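Local coordinates for mitogen-activated protein kinase, putative (Map kinase-like protein) (Leishmania major, PDB 3PG1) that probably binds ATP and phosphorylates serine or threonine residues of proteins, as a MAP kinase-like enzyme with the eukaryotic protein kinase fold, at residues A[247-252]-A[275-280]; A[218-224]-A[296-302]; A[92-98]-A[109-114]. All coordinates share one frame. Numbering follows the deposited sequence.

In the fold
Contacts 1 and 2 lie in the C-lobe of the kinase fold and contact 3 in the N-lobe, with its centre about 46 and 32 Å from theirs. Contact 2 is buried: helices 214-229 and 291-300 meet through apolar side chains around a glycine. Contact 1, nested within the loop closed by contact 2, is a surface contact dominated by backbone hydrogen bonds, a threonine hydroxyl and a long salt bridge; V250 CG1 touches L301 O at 3.2 Å. Contact 3, partly buried, pairs two strands of one hairpin, with apolar residues on one face and aromatic, polar and aliphatic ones on the other. No two share a helix or strand, though helices 214-229 and 239-250 are consecutive.

Contact 1: residues A[247-252]-A[275-280]; sequences VEVVGT and SNVPAR
R280 lays its guanidinium over V249, whose CG2 (chi1 t) lies 3.7 Å from R280 NH2 on one face of the group. R280 CG also comes within 3.0 Å of E248 O, and R280 NH1 and E248 OE1 form a long salt bridge of 3.9 Å, while E248 OE2 makes a weak hydrogen bond to N244. The last helical turn of 239-250 supplies V247 to V250; 275-280 has no regular secondary structure and, largely extended but kinked at N276 (psi 68°), runs in the opposite sense, with CA pairs V249-R280 at 5.2 Å, G251-A279 at 3.8 Å and T252-V277 at 5.4 Å. R280 N donates to V249 O at 3.1 Å. G251 then leaves the helix with phi/psi of 91/155°. A CB here would jam against the carbonyl oxygen of V250, so the backbone angles by themselves call for glycine, and it would also sit a tight 3.2 Å from A279 N. Beyond it, T252 N donates to V277 O at 3.1 Å, and T252 OG1 (chi1 m) accepts from V277 N at 2.8 Å. T252 OG1 also hydrogen-bonds S275 OG at 3.0 Å. A water bridges E248 O at 3.3 Å and P278 O at 2.5 Å, and V247 CG1 packs against V277 CG1 at 4.3 Å. The contact thus ties the end of this helix, the G helix of protein kinases, to the returning limb of the segment between it and helix 291-300, where MAP kinases and their CMGC relatives carry their characteristic insert.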
ATOM      1  N   VAL A 247      13.480 -12.190 -15.677  1.00 30.47           N
ATOM      2  CA  VAL A 247      13.533 -13.244 -16.699  1.00 33.02           C
ATOM      3  C   VAL A 247      14.546 -14.358 -16.346  1.00 37.49           C
ATOM      4  O   VAL A 247      14.245 -15.523 -16.556  1.00 38.16           O
ATOM      5  CB  VAL A 247      13.715 -12.631 -18.115  1.00 39.36           C
ATOM      6  CG1 VAL A 247      14.176 -13.666 -19.134  1.00 42.74           C
ATOM      7  CG2 VAL A 247      12.421 -11.963 -18.575  1.00 37.82           C
ATOM      8  N   GLU A 248      15.671 -14.005 -15.730  1.00 33.38           N
ATOM      9  CA  GLU A 248      16.675 -14.946 -15.234  1.00 35.46           C
ATOM     10  C   GLU A 248      16.032 -15.947 -14.278  1.00 39.46           C
ATOM     11  O   GLU A 248      16.431 -17.097 -14.258  1.00 41.38           O
ATOM     12  CB  GLU A 248      17.781 -14.230 -14.466  1.00 37.62           C
ATOM     13  CG  GLU A 248      18.890 -13.668 -15.318  1.00 55.60           C
ATOM     14  CD  GLU A 248      20.024 -13.019 -14.538  1.00 78.41           C
ATOM     15  OE1 GLU A 248      19.934 -12.935 -13.290  1.00 58.88           O
ATOM     16  OE2 GLU A 248      20.983 -12.541 -15.188  1.00 76.12           O
ATOM     17  N   VAL A 249      15.040 -15.518 -13.495  1.00 36.43           N
ATOM     18  CA  VAL A 249      14.347 -16.381 -12.546  1.00 35.18           C
ATOM     19  C   VAL A 249      13.164 -17.071 -13.231  1.00 43.28           C
ATOM     20  O   VAL A 249      13.116 -18.307 -13.242  1.00 44.30           O
ATOM     21  CB  VAL A 249      13.931 -15.604 -11.252  1.00 36.26           C
ATOM     22  CG1 VAL A 249      12.853 -16.345 -10.461  1.00 35.94           C
ATOM     23  CG2 VAL A 249      15.150 -15.315 -10.371  1.00 36.28           C
ATOM     24  N   VAL A 250      12.238 -16.277 -13.819  1.00 38.18           N
ATOM     25  CA  VAL A 250      10.997 -16.796 -14.398  1.00 38.88           C
ATOM     26  C   VAL A 250      11.087 -17.429 -15.808  1.00 46.77           C
ATOM     27  O   VAL A 250      10.188 -18.135 -16.229  1.00 51.30           O
ATOM     28  CB  VAL A 250       9.789 -15.848 -14.230  1.00 38.96           C
ATOM     29  CG1 VAL A 250       9.640 -15.363 -12.781  1.00 36.64           C
ATOM     30  CG2 VAL A 250       9.871 -14.665 -15.204  1.00 38.81           C
ATOM     31  N   GLY A 251      12.138 -17.170 -16.516  1.00 43.09           N
ATOM     32  CA  GLY A 251      12.266 -17.687 -17.868  1.00 44.03           C
ATOM     33  C   GLY A 251      11.711 -16.699 -18.865  1.00 43.79           C
ATOM     34  O   GLY A 251      10.867 -15.854 -18.535  1.00 40.22           O
ATOM     35  N   THR A 252      12.210 -16.793 -20.081  1.00 43.01           N
ATOM     36  CA  THR A 252      11.862 -15.902 -21.183  1.00 42.18           C
ATOM     37  C   THR A 252      10.357 -15.984 -21.505  1.00 41.85           C
ATOM     38  O   THR A 252       9.881 -17.055 -21.859  1.00 40.76           O
ATOM     39  CB  THR A 252      12.759 -16.230 -22.389  1.00 53.46           C
ATOM     40  OG1 THR A 252      14.129 -16.056 -22.010  1.00 57.06           O
ATOM     41  CG2 THR A 252      12.436 -15.382 -23.613  1.00 49.02           C
ATOM     42  N   SER A 275      16.411 -12.854 -26.245  1.00 72.24           N
ATOM     43  CA  SER A 275      16.186 -13.562 -24.986  1.00 70.39           C
ATOM     44  C   SER A 275      15.798 -15.020 -25.235  1.00 73.22           C
ATOM     45  O   SER A 275      14.764 -15.294 -25.849  1.00 73.29           O
ATOM     46  CB  SER A 275      15.134 -12.838 -24.142  1.00 70.75           C
ATOM     47  OG  SER A 275      15.071 -13.324 -22.810  1.00 71.67           O
ATOM     48  N   ASN A 276      16.656 -15.946 -24.789  1.00 68.75           N
ATOM     49  CA  ASN A 276      16.467 -17.396 -24.909  1.00 68.77           C
ATOM     50  C   ASN A 276      17.068 -17.985 -23.633  1.00 71.67           C
ATOM     51  O   ASN A 276      18.121 -18.636 -23.649  1.00 73.34           O
ATOM     52  CB  ASN A 276      17.161 -17.937 -26.178  1.00 71.67           C
ATOM     53  CG  ASN A 276      16.661 -19.288 -26.657  1.00 99.62           C
ATOM     54  OD1 ASN A 276      16.256 -20.164 -25.875  1.00 95.97           O
ATOM     55  ND2 ASN A 276      16.702 -19.497 -27.966  1.00 90.25           N
ATOM     56  N   VAL A 277      16.404 -17.689 -22.508  1.00 64.83           N
ATOM     57  CA  VAL A 277      16.847 -18.055 -21.171  1.00 63.23           C
ATOM     58  C   VAL A 277      15.845 -19.021 -20.509  1.00 64.88           C
ATOM     59  O   VAL A 277      14.647 -18.726 -20.460  1.00 62.13           O
ATOM     60  CB  VAL A 277      17.123 -16.744 -20.365  1.00 65.67           C
ATOM     61  CG1 VAL A 277      16.992 -16.926 -18.862  1.00 64.73           C
ATOM     62  CG2 VAL A 277      18.479 -16.146 -20.725  1.00 66.49           C
ATOM     63  N   PRO A 278      16.325 -20.182 -19.995  1.00 61.09           N
ATOM     64  CA  PRO A 278      15.406 -21.108 -19.317  1.00 59.51           C
ATOM     65  C   PRO A 278      15.069 -20.623 -17.903  1.00 60.74           C
ATOM     66  O   PRO A 278      15.848 -19.872 -17.303  1.00 59.95           O
ATOM     67  CB  PRO A 278      16.201 -22.421 -19.286  1.00 63.07           C
ATOM     68  CG  PRO A 278      17.623 -22.004 -19.283  1.00 68.38           C
ATOM     69  CD  PRO A 278      17.725 -20.678 -19.965  1.00 63.70           C
ATOM     70  N   ALA A 279      13.917 -21.061 -17.355  1.00 55.49           N
ATOM     71  CA  ALA A 279      13.552 -20.710 -15.981  1.00 53.75           C
ATOM     72  C   ALA A 279      14.570 -21.395 -15.034  1.00 59.87           C
ATOM     73  O   ALA A 279      15.086 -22.481 -15.367  1.00 59.98           O
ATOM     74  CB  ALA A 279      12.140 -21.195 -15.676  1.00 53.40           C
ATOM     75  N   ARG A 280      14.895 -20.749 -13.888  1.00 55.73           N
ATOM     76  CA  ARG A 280      15.822 -21.366 -12.930  1.00 55.83           C
ATOM     77  C   ARG A 280      15.031 -22.322 -12.055  1.00 60.21           C
ATOM     78  O   ARG A 280      13.793 -22.239 -12.026  1.00 58.73           O
ATOM     79  CB  ARG A 280      16.567 -20.327 -12.064  1.00 51.65           C
ATOM     80  CG  ARG A 280      17.610 -19.518 -12.836  1.00 57.63           C
ATOM     81  CD  ARG A 280      18.824 -19.121 -12.019  1.00 64.92           C
ATOM     82  NE  ARG A 280      18.520 -18.403 -10.777  1.00 70.33           N
ATOM     83  CZ  ARG A 280      18.745 -17.103 -10.582  1.00 86.31           C
ATOM     84  NH1 ARG A 280      19.240 -16.350 -11.557  1.00 64.83           N
ATOM     85  NH2 ARG A 280      18.463 -16.544  -9.411  1.00 79.10           N
TER
HETATM   86  O   HOH W   1      18.004 -18.874 -16.550  1.00 54.62           O

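Contact 2: residues A[218-224]-A[296-302]; sequences WSAGCVM and LIAKMLE
This is a buried helix-helix contact in the C-lobe of the protein kinase fold, joining helix 214-229 (the F helix) to helix 291-300 (the H helix) and the turn that ends it. The axes of 218-224 and 296-300 approach to 8.7 Å at a signed crossing angle of -145°, roughly antiparallel, and the segments bury 481 Å² through apolar contacts. G221 permits the closeness: its CA lies 5.2 Å from M300 CA, and a CB would clash at 2.9 Å with both M300 CB and L301 CD2. M300 (chi1 m, chi2 t, chi3 p) curls across this gap, placing its CE 3.6 Å from A220 CB and 3.5 Å from G221 N. Toward the C-terminal end of 218-224, the extended M224 (t, t, t) brings its SD to 3.7 Å from I297 CG1, 4.1 Å from M300 SD and 4.2 Å from L296 CD2. M140 of helix 133-152 packs on both methionines, while W282 touches I297 and L301.

L301, with phi/psi of -101/44°, is the first residue to leave the helix. Its side chain (m, t) lies between the segments: CD2 is 3.4 Å from W218 O, 4.0 Å from C222 SG and 3.8 Å from the centroid of the W218 six-membered ring, only 11° off the normal, a CH-pi contact over the face. W218 (chi1 t, chi2 -88°) also meets the residue after L301 with its ring edge, CZ3 lying 3.5 Å from E302 O near the ring plane.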
ATOM      1  N   TRP A 218       1.950  -9.864  -7.840  1.00 21.14           N
ATOM      2  CA  TRP A 218       3.381  -9.884  -8.164  1.00 22.39           C
ATOM      3  C   TRP A 218       4.161  -9.310  -6.976  1.00 24.28           C
ATOM      4  O   TRP A 218       5.139  -9.916  -6.552  1.00 23.35           O
ATOM      5  CB  TRP A 218       3.708  -9.045  -9.423  1.00 21.34           C
ATOM      6  CG  TRP A 218       5.201  -9.053  -9.694  1.00 23.14           C
ATOM      7  CD1 TRP A 218       6.140  -8.196  -9.194  1.00 26.32           C
ATOM      8  CD2 TRP A 218       5.904  -9.981 -10.521  1.00 23.74           C
ATOM      9  NE1 TRP A 218       7.386  -8.528  -9.677  1.00 26.22           N
ATOM     10  CE2 TRP A 218       7.269  -9.608 -10.508  1.00 27.54           C
ATOM     11  CE3 TRP A 218       5.508 -11.081 -11.304  1.00 24.22           C
ATOM     12  CZ2 TRP A 218       8.252 -10.341 -11.189  1.00 27.07           C
ATOM     13  CZ3 TRP A 218       6.463 -11.750 -12.049  1.00 25.84           C
ATOM     14  CH2 TRP A 218       7.831 -11.419 -11.943  1.00 27.40           C
ATOM     15  N   SER A 219       3.739  -8.141  -6.454  1.00 23.30           N
ATOM     16  CA  SER A 219       4.414  -7.520  -5.303  1.00 24.85           C
ATOM     17  C   SER A 219       4.423  -8.440  -4.080  1.00 27.44           C
ATOM     18  O   SER A 219       5.437  -8.557  -3.370  1.00 25.50           O
ATOM     19  CB  SER A 219       3.791  -6.175  -4.947  1.00 25.16           C
ATOM     20  OG  SER A 219       3.661  -5.333  -6.084  1.00 28.65           O
ATOM     21  N   ALA A 220       3.282  -9.080  -3.830  1.00 24.71           N
ATOM     22  CA  ALA A 220       3.148 -10.007  -2.712  1.00 23.02           C
ATOM     23  C   ALA A 220       4.135 -11.211  -2.847  1.00 24.03           C
ATOM     24  O   ALA A 220       4.695 -11.628  -1.852  1.00 23.99           O
ATOM     25  CB  ALA A 220       1.692 -10.479  -2.613  1.00 22.51           C
ATOM     26  N   GLY A 221       4.304 -11.745  -4.052  1.00 22.19           N
ATOM     27  CA  GLY A 221       5.242 -12.835  -4.330  1.00 22.49           C
ATOM     28  C   GLY A 221       6.676 -12.385  -4.062  1.00 26.12           C
ATOM     29  O   GLY A 221       7.465 -13.146  -3.511  1.00 23.69           O
ATOM     30  N   CYS A 222       7.007 -11.130  -4.431  1.00 23.29           N
ATOM     31  CA  CYS A 222       8.333 -10.546  -4.164  1.00 25.12           C
ATOM     32  C   CYS A 222       8.536 -10.460  -2.655  1.00 29.20           C
ATOM     33  O   CYS A 222       9.593 -10.809  -2.173  1.00 27.32           O
ATOM     34  CB  CYS A 222       8.456  -9.166  -4.809  1.00 24.91           C
ATOM     35  SG  CYS A 222       8.597  -9.223  -6.614  1.00 26.82           S
ATOM     36  N   VAL A 223       7.510 -10.003  -1.920  1.00 28.68           N
ATOM     37  CA  VAL A 223       7.579  -9.888  -0.452  1.00 28.79           C
ATOM     38  C   VAL A 223       7.772 -11.264   0.187  1.00 31.55           C
ATOM     39  O   VAL A 223       8.646 -11.421   1.037  1.00 30.38           O
ATOM     40  CB  VAL A 223       6.358  -9.122   0.126  1.00 31.52           C
ATOM     41  CG1 VAL A 223       6.286  -9.247   1.670  1.00 30.68           C
ATOM     42  CG2 VAL A 223       6.409  -7.649  -0.293  1.00 31.24           C
ATOM     43  N   MET A 224       7.023 -12.271  -0.296  1.00 28.32           N
ATOM     44  CA  MET A 224       7.113 -13.649   0.219  1.00 25.97           C
ATOM     45  C   MET A 224       8.560 -14.184   0.075  1.00 30.31           C
ATOM     46  O   MET A 224       9.137 -14.616   1.063  1.00 28.36           O
ATOM     47  CB  MET A 224       6.127 -14.558  -0.518  1.00 26.05           C
ATOM     48  CG  MET A 224       6.072 -15.942   0.089  1.00 26.97           C
ATOM     49  SD  MET A 224       4.631 -16.873  -0.412  1.00 27.97           S
ATOM     50  CE  MET A 224       5.120 -18.525   0.214  1.00 25.30           C
ATOM     51  N   LEU A 296       3.670 -21.976  -4.582  1.00 24.29           N
ATOM     52  CA  LEU A 296       2.876 -20.748  -4.529  1.00 23.51           C
ATOM     53  C   LEU A 296       3.675 -19.522  -5.025  1.00 27.20           C
ATOM     54  O   LEU A 296       3.179 -18.763  -5.857  1.00 24.72           O
ATOM     55  CB  LEU A 296       2.331 -20.513  -3.105  1.00 23.63           C
ATOM     56  CG  LEU A 296       1.628 -19.146  -2.892  1.00 24.30           C
ATOM     57  CD1 LEU A 296       0.388 -18.982  -3.880  1.00 23.10           C
ATOM     58  CD2 LEU A 296       1.187 -19.001  -1.403  1.00 21.01           C
ATOM     59  N   ILE A 297       4.916 -19.349  -4.563  1.00 26.03           N
ATOM     60  CA  ILE A 297       5.753 -18.220  -5.026  1.00 24.57           C
ATOM     61  C   ILE A 297       5.832 -18.213  -6.544  1.00 24.86           C
ATOM     62  O   ILE A 297       5.678 -17.159  -7.150  1.00 22.96           O
ATOM     63  CB  ILE A 297       7.192 -18.294  -4.418  1.00 28.82           C
ATOM     64  CG1 ILE A 297       7.156 -18.002  -2.927  1.00 28.94           C
ATOM     65  CG2 ILE A 297       8.172 -17.323  -5.154  1.00 27.32           C
ATOM     66  CD1 ILE A 297       8.485 -18.411  -2.173  1.00 28.46           C
ATOM     67  N   ALA A 298       6.093 -19.373  -7.159  1.00 25.18           N
ATOM     68  CA  ALA A 298       6.225 -19.458  -8.650  1.00 26.24           C
ATOM     69  C   ALA A 298       4.899 -19.033  -9.332  1.00 26.39           C
ATOM     70  O   ALA A 298       4.914 -18.386 -10.370  1.00 26.00           O
ATOM     71  CB  ALA A 298       6.573 -20.896  -9.052  1.00 28.07           C
ATOM     72  N   LYS A 299       3.769 -19.368  -8.723  1.00 23.87           N
ATOM     73  CA  LYS A 299       2.448 -18.956  -9.266  1.00 21.33           C
ATOM     74  C   LYS A 299       2.138 -17.491  -9.113  1.00 24.12           C
ATOM     75  O   LYS A 299       1.461 -16.918  -9.953  1.00 23.57           O
ATOM     76  CB  LYS A 299       1.358 -19.829  -8.699  1.00 21.69           C
ATOM     77  CG  LYS A 299       1.481 -21.260  -9.276  1.00 23.35           C
ATOM     78  CD  LYS A 299       0.677 -22.291  -8.485  1.00 22.69           C
ATOM     79  CE  LYS A 299       0.900 -23.649  -9.165  1.00 29.93           C
ATOM     80  NZ  LYS A 299       0.279 -24.772  -8.383  1.00 29.76           N
ATOM     81  N   MET A 300       2.626 -16.867  -8.030  1.00 20.62           N
ATOM     82  CA  MET A 300       2.451 -15.419  -7.828  1.00 21.05           C
ATOM     83  C   MET A 300       3.375 -14.669  -8.777  1.00 24.68           C
ATOM     84  O   MET A 300       3.102 -13.521  -9.094  1.00 23.52           O
ATOM     85  CB  MET A 300       2.823 -15.017  -6.390  1.00 21.99           C
ATOM     86  CG  MET A 300       1.907 -15.720  -5.359  1.00 24.58           C
ATOM     87  SD  MET A 300       2.502 -15.552  -3.640  1.00 29.01           S
ATOM     88  CE  MET A 300       1.827 -14.070  -3.247  1.00 24.39           C
ATOM     89  N   LEU A 301       4.523 -15.275  -9.112  1.00 25.82           N
ATOM     90  CA  LEU A 301       5.512 -14.562  -9.946  1.00 24.97           C
ATOM     91  C   LEU A 301       5.459 -14.998 -11.398  1.00 29.99           C
ATOM     92  O   LEU A 301       6.507 -15.194 -12.026  1.00 29.75           O
ATOM     93  CB  LEU A 301       6.926 -14.702  -9.336  1.00 24.61           C
ATOM     94  CG  LEU A 301       7.114 -14.054  -7.918  1.00 27.82           C
ATOM     95  CD1 LEU A 301       8.485 -14.364  -7.377  1.00 30.69           C
ATOM     96  CD2 LEU A 301       6.865 -12.539  -7.943  1.00 25.60           C
ATOM     97  N   GLU A 302       4.228 -15.131 -11.948  1.00 25.59           N
ATOM     98  CA  GLU A 302       4.066 -15.397 -13.375  1.00 25.12           C
ATOM     99  C   GLU A 302       4.297 -14.073 -14.070  1.00 24.67           C
ATOM    100  O   GLU A 302       3.668 -13.090 -13.702  1.00 21.23           O
ATOM    101  CB  GLU A 302       2.640 -15.902 -13.733  1.00 25.71           C
ATOM    102  CG  GLU A 302       2.523 -17.392 -13.534  1.00 33.34           C
ATOM    103  CD  GLU A 302       3.191 -18.271 -14.578  1.00 37.69           C
ATOM    104  OE1 GLU A 302       3.630 -17.767 -15.637  1.00 30.15           O
ATOM    105  OE2 GLU A 302       3.218 -19.495 -14.340  1.00 38.19           O
TER

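Contact 3: residues A[92-98]-A[109-114]; sequences LGLRDIF and LYLVTE
Along 109-114, an inner strand of the five-stranded N-lobe sheet of protein kinases, the neighbouring edge strand 96-98 runs antiparallel at 176°, the axes 4.9 Å apart, forming the hairpin of strands 96-100 and 108-114. L109 comes first, its CD1 3.8 Å from I97 CG1. Y110 and F98 are a hydrogen-bonded pair: Y110 N donates to F98 O at 3.0 Å, and the return bond from F98 N to Y110 O is weak at 3.3 Å. F98 (chi1 p) folds its ring over Y110, whose CB stands 3.7 Å from the F98 ring centroid, a CH-pi contact; the ring planes lie at 16° but are slid apart, centroids 5.2 Å distant. Y110 OH binds E16. L111 and I97 form a non-hydrogen-bonded pair, CA atoms 5.0 Å apart; L111 CD2 lies 3.8 Å from both I97 CD1 and L94 CD2, on the face covered by helix 70-85. V112 sits opposite a classic beta bulge: V112 O accepts from R95 N at 2.8 Å and D96 N at 3.3 Å, because R95 adopts near-helical angles (-84/-32°), and V112 N donates to D96 O at 3.0 Å. T113, probably the gatekeeper by its place near the end of this strand, just before the hinge, as in other MAP kinases, puts CG2 3.4 Å from G93 O and CB 4.2 Å from L92 CD2. At E114, R95 packs its CG 3.4 Å from E114 N while its guanidinium pairs with D43. A water closes this end, donating to G93 O at 2.7 Å and accepting from E114 N at 3.0 Å.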
ATOM      1  N   LEU A  92      -5.401  -0.558   7.131  1.00 34.63           N
ATOM      2  CA  LEU A  92      -5.258   0.567   8.083  1.00 35.37           C
ATOM      3  C   LEU A  92      -6.453   1.491   7.947  1.00 44.18           C
ATOM      4  O   LEU A  92      -6.802   1.887   6.850  1.00 45.06           O
ATOM      5  CB  LEU A  92      -3.919   1.320   7.886  1.00 35.47           C
ATOM      6  CG  LEU A  92      -3.586   2.403   8.955  1.00 40.50           C
ATOM      7  CD1 LEU A  92      -3.205   1.762  10.272  1.00 39.80           C
ATOM      8  CD2 LEU A  92      -2.492   3.340   8.449  1.00 44.05           C
ATOM      9  N   GLY A  93      -7.147   1.722   9.039  1.00 47.50           N
ATOM     10  CA  GLY A  93      -8.338   2.563   8.980  1.00 49.61           C
ATOM     11  C   GLY A  93      -8.202   3.916   9.625  1.00 54.83           C
ATOM     12  O   GLY A  93      -7.176   4.215  10.250  1.00 53.93           O
ATOM     13  N   LEU A  94      -9.237   4.748   9.448  1.00 54.08           N
ATOM     14  CA  LEU A  94      -9.300   6.046  10.108  1.00 57.11           C
ATOM     15  C   LEU A  94      -9.737   5.778  11.544  1.00 57.79           C
ATOM     16  O   LEU A  94     -10.759   5.115  11.754  1.00 56.32           O
ATOM     17  CB  LEU A  94     -10.343   6.969   9.440  1.00 58.74           C
ATOM     18  CG  LEU A  94      -9.882   7.961   8.391  1.00 64.76           C
ATOM     19  CD1 LEU A  94     -11.066   8.749   7.871  1.00 66.82           C
ATOM     20  CD2 LEU A  94      -8.839   8.923   8.934  1.00 68.17           C
ATOM     21  N   ARG A  95      -8.939   6.235  12.518  1.00 55.64           N
ATOM     22  CA  ARG A  95      -9.264   6.153  13.956  1.00 56.79           C
ATOM     23  C   ARG A  95     -10.142   7.338  14.269  1.00 58.35           C
ATOM     24  O   ARG A  95     -10.982   7.296  15.180  1.00 59.15           O
ATOM     25  CB  ARG A  95      -7.999   6.269  14.839  1.00 61.45           C
ATOM     26  CG  ARG A  95      -7.148   5.009  14.911  1.00 75.38           C
ATOM     27  CD  ARG A  95      -7.730   3.949  15.814  1.00 83.65           C
ATOM     28  NE  ARG A  95      -7.506   4.233  17.231  1.00 88.40           N
ATOM     29  CZ  ARG A  95      -7.485   3.297  18.174  1.00101.92           C
ATOM     30  NH1 ARG A  95      -7.649   2.019  17.856  1.00 89.47           N
ATOM     31  NH2 ARG A  95      -7.284   3.631  19.442  1.00 90.75           N
ATOM     32  N   ASP A  96      -9.888   8.435  13.542  1.00 52.26           N
ATOM     33  CA  ASP A  96     -10.588   9.702  13.704  1.00 52.52           C
ATOM     34  C   ASP A  96     -10.313  10.629  12.525  1.00 56.52           C
ATOM     35  O   ASP A  96      -9.281  10.527  11.868  1.00 52.44           O
ATOM     36  CB  ASP A  96     -10.159  10.378  15.015  1.00 54.25           C
ATOM     37  CG  ASP A  96     -11.131  11.378  15.592  1.00 57.27           C
ATOM     38  OD1 ASP A  96     -12.189  11.605  14.971  1.00 58.46           O
ATOM     39  OD2 ASP A  96     -10.829  11.942  16.664  1.00 54.94           O
ATOM     40  N   ILE A  97     -11.248  11.551  12.292  1.00 56.77           N
ATOM     41  CA  ILE A  97     -11.205  12.577  11.257  1.00 56.90           C
ATOM     42  C   ILE A  97     -12.060  13.774  11.713  1.00 62.76           C
ATOM     43  O   ILE A  97     -13.172  13.599  12.228  1.00 61.42           O
ATOM     44  CB  ILE A  97     -11.598  12.043   9.852  1.00 58.89           C
ATOM     45  CG1 ILE A  97     -11.430  13.153   8.774  1.00 59.70           C
ATOM     46  CG2 ILE A  97     -13.013  11.387   9.847  1.00 59.61           C
ATOM     47  CD1 ILE A  97     -11.547  12.745   7.362  1.00 68.01           C
ATOM     48  N   PHE A  98     -11.506  14.980  11.560  1.00 61.52           N
ATOM     49  CA  PHE A  98     -12.159  16.239  11.930  1.00 63.46           C
ATOM     50  C   PHE A  98     -11.641  17.380  11.065  1.00 72.62           C
ATOM     51  O   PHE A  98     -10.455  17.404  10.719  1.00 72.61           O
ATOM     52  CB  PHE A  98     -12.107  16.539  13.455  1.00 65.40           C
ATOM     53  CG  PHE A  98     -10.825  16.214  14.190  1.00 65.04           C
ATOM     54  CD1 PHE A  98     -10.536  14.910  14.581  1.00 66.08           C
ATOM     55  CD2 PHE A  98      -9.946  17.221  14.562  1.00 66.46           C
ATOM     56  CE1 PHE A  98      -9.350  14.610  15.262  1.00 66.15           C
ATOM     57  CE2 PHE A  98      -8.775  16.924  15.271  1.00 68.35           C
ATOM     58  CZ  PHE A  98      -8.478  15.619  15.604  1.00 65.17           C
ATOM     59  N   LEU A 109      -7.456  20.112   8.160  1.00 64.65           N
ATOM     60  CA  LEU A 109      -7.936  18.733   8.218  1.00 62.01           C
ATOM     61  C   LEU A 109      -6.984  17.905   9.071  1.00 62.09           C
ATOM     62  O   LEU A 109      -5.758  18.004   8.938  1.00 61.34           O
ATOM     63  CB  LEU A 109      -8.152  18.140   6.807  1.00 61.30           C
ATOM     64  CG  LEU A 109      -8.224  16.603   6.633  1.00 65.64           C
ATOM     65  CD1 LEU A 109      -9.465  16.005   7.282  1.00 66.27           C
ATOM     66  CD2 LEU A 109      -8.215  16.230   5.184  1.00 68.27           C
ATOM     67  N   TYR A 110      -7.564  17.129   9.983  1.00 56.01           N
ATOM     68  CA  TYR A 110      -6.812  16.293  10.910  1.00 53.65           C
ATOM     69  C   TYR A 110      -7.178  14.858  10.691  1.00 56.37           C
ATOM     70  O   TYR A 110      -8.362  14.503  10.590  1.00 54.21           O
ATOM     71  CB  TYR A 110      -7.053  16.711  12.366  1.00 54.08           C
ATOM     72  CG  TYR A 110      -6.828  18.185  12.619  1.00 54.39           C
ATOM     73  CD1 TYR A 110      -5.607  18.654  13.096  1.00 56.38           C
ATOM     74  CD2 TYR A 110      -7.832  19.117  12.366  1.00 56.25           C
ATOM     75  CE1 TYR A 110      -5.393  20.013  13.327  1.00 57.51           C
ATOM     76  CE2 TYR A 110      -7.617  20.482  12.556  1.00 58.75           C
ATOM     77  CZ  TYR A 110      -6.401  20.926  13.052  1.00 65.18           C
ATOM     78  OH  TYR A 110      -6.189  22.272  13.231  1.00 63.86           O
ATOM     79  N   LEU A 111      -6.141  14.036  10.595  1.00 53.79           N
ATOM     80  CA  LEU A 111      -6.256  12.621  10.335  1.00 52.50           C
ATOM     81  C   LEU A 111      -5.552  11.827  11.382  1.00 54.15           C
ATOM     82  O   LEU A 111      -4.358  12.010  11.628  1.00 54.06           O
ATOM     83  CB  LEU A 111      -5.688  12.321   8.950  1.00 52.71           C
ATOM     84  CG  LEU A 111      -6.439  13.005   7.827  1.00 59.72           C
ATOM     85  CD1 LEU A 111      -5.609  13.030   6.556  1.00 60.35           C
ATOM     86  CD2 LEU A 111      -7.821  12.377   7.645  1.00 62.05           C
ATOM     87  N   VAL A 112      -6.302  10.947  12.013  1.00 49.85           N
ATOM     88  CA  VAL A 112      -5.782  10.116  13.083  1.00 50.24           C
ATOM     89  C   VAL A 112      -5.826   8.634  12.685  1.00 55.35           C
ATOM     90  O   VAL A 112      -6.882   8.110  12.269  1.00 52.43           O
ATOM     91  CB  VAL A 112      -6.519  10.382  14.419  1.00 54.54           C
ATOM     92  CG1 VAL A 112      -5.764   9.763  15.587  1.00 55.41           C
ATOM     93  CG2 VAL A 112      -6.735  11.879  14.653  1.00 55.30           C
ATOM     94  N   THR A 113      -4.662   7.977  12.801  1.00 52.51           N
ATOM     95  CA  THR A 113      -4.519   6.539  12.536  1.00 52.34           C
ATOM     96  C   THR A 113      -3.725   5.948  13.693  1.00 57.59           C
ATOM     97  O   THR A 113      -3.018   6.688  14.372  1.00 59.79           O
ATOM     98  CB  THR A 113      -3.887   6.274  11.148  1.00 60.23           C
ATOM     99  OG1 THR A 113      -2.634   6.956  11.031  1.00 60.82           O
ATOM    100  CG2 THR A 113      -4.810   6.667   9.986  1.00 58.29           C
ATOM    101  N   GLU A 114      -3.867   4.647  13.951  1.00 53.90           N
ATOM    102  CA  GLU A 114      -3.137   3.973  15.016  1.00 55.10           C
ATOM    103  C   GLU A 114      -1.659   3.970  14.630  1.00 59.97           C
ATOM    104  O   GLU A 114      -1.333   3.640  13.495  1.00 60.40           O
ATOM    105  CB  GLU A 114      -3.655   2.525  15.207  1.00 55.51           C
ATOM    106  CG  GLU A 114      -3.154   1.870  16.493  1.00 63.71           C
ATOM    107  CD  GLU A 114      -3.324   0.365  16.619  1.00 81.35           C
ATOM    108  OE1 GLU A 114      -2.483  -0.266  17.299  1.00 72.58           O
ATOM    109  OE2 GLU A 114      -4.288  -0.189  16.042  1.00 72.69           O
TER
HETATM  110  O   HOH W   2      -6.041   3.161  12.456  1.00 57.61           O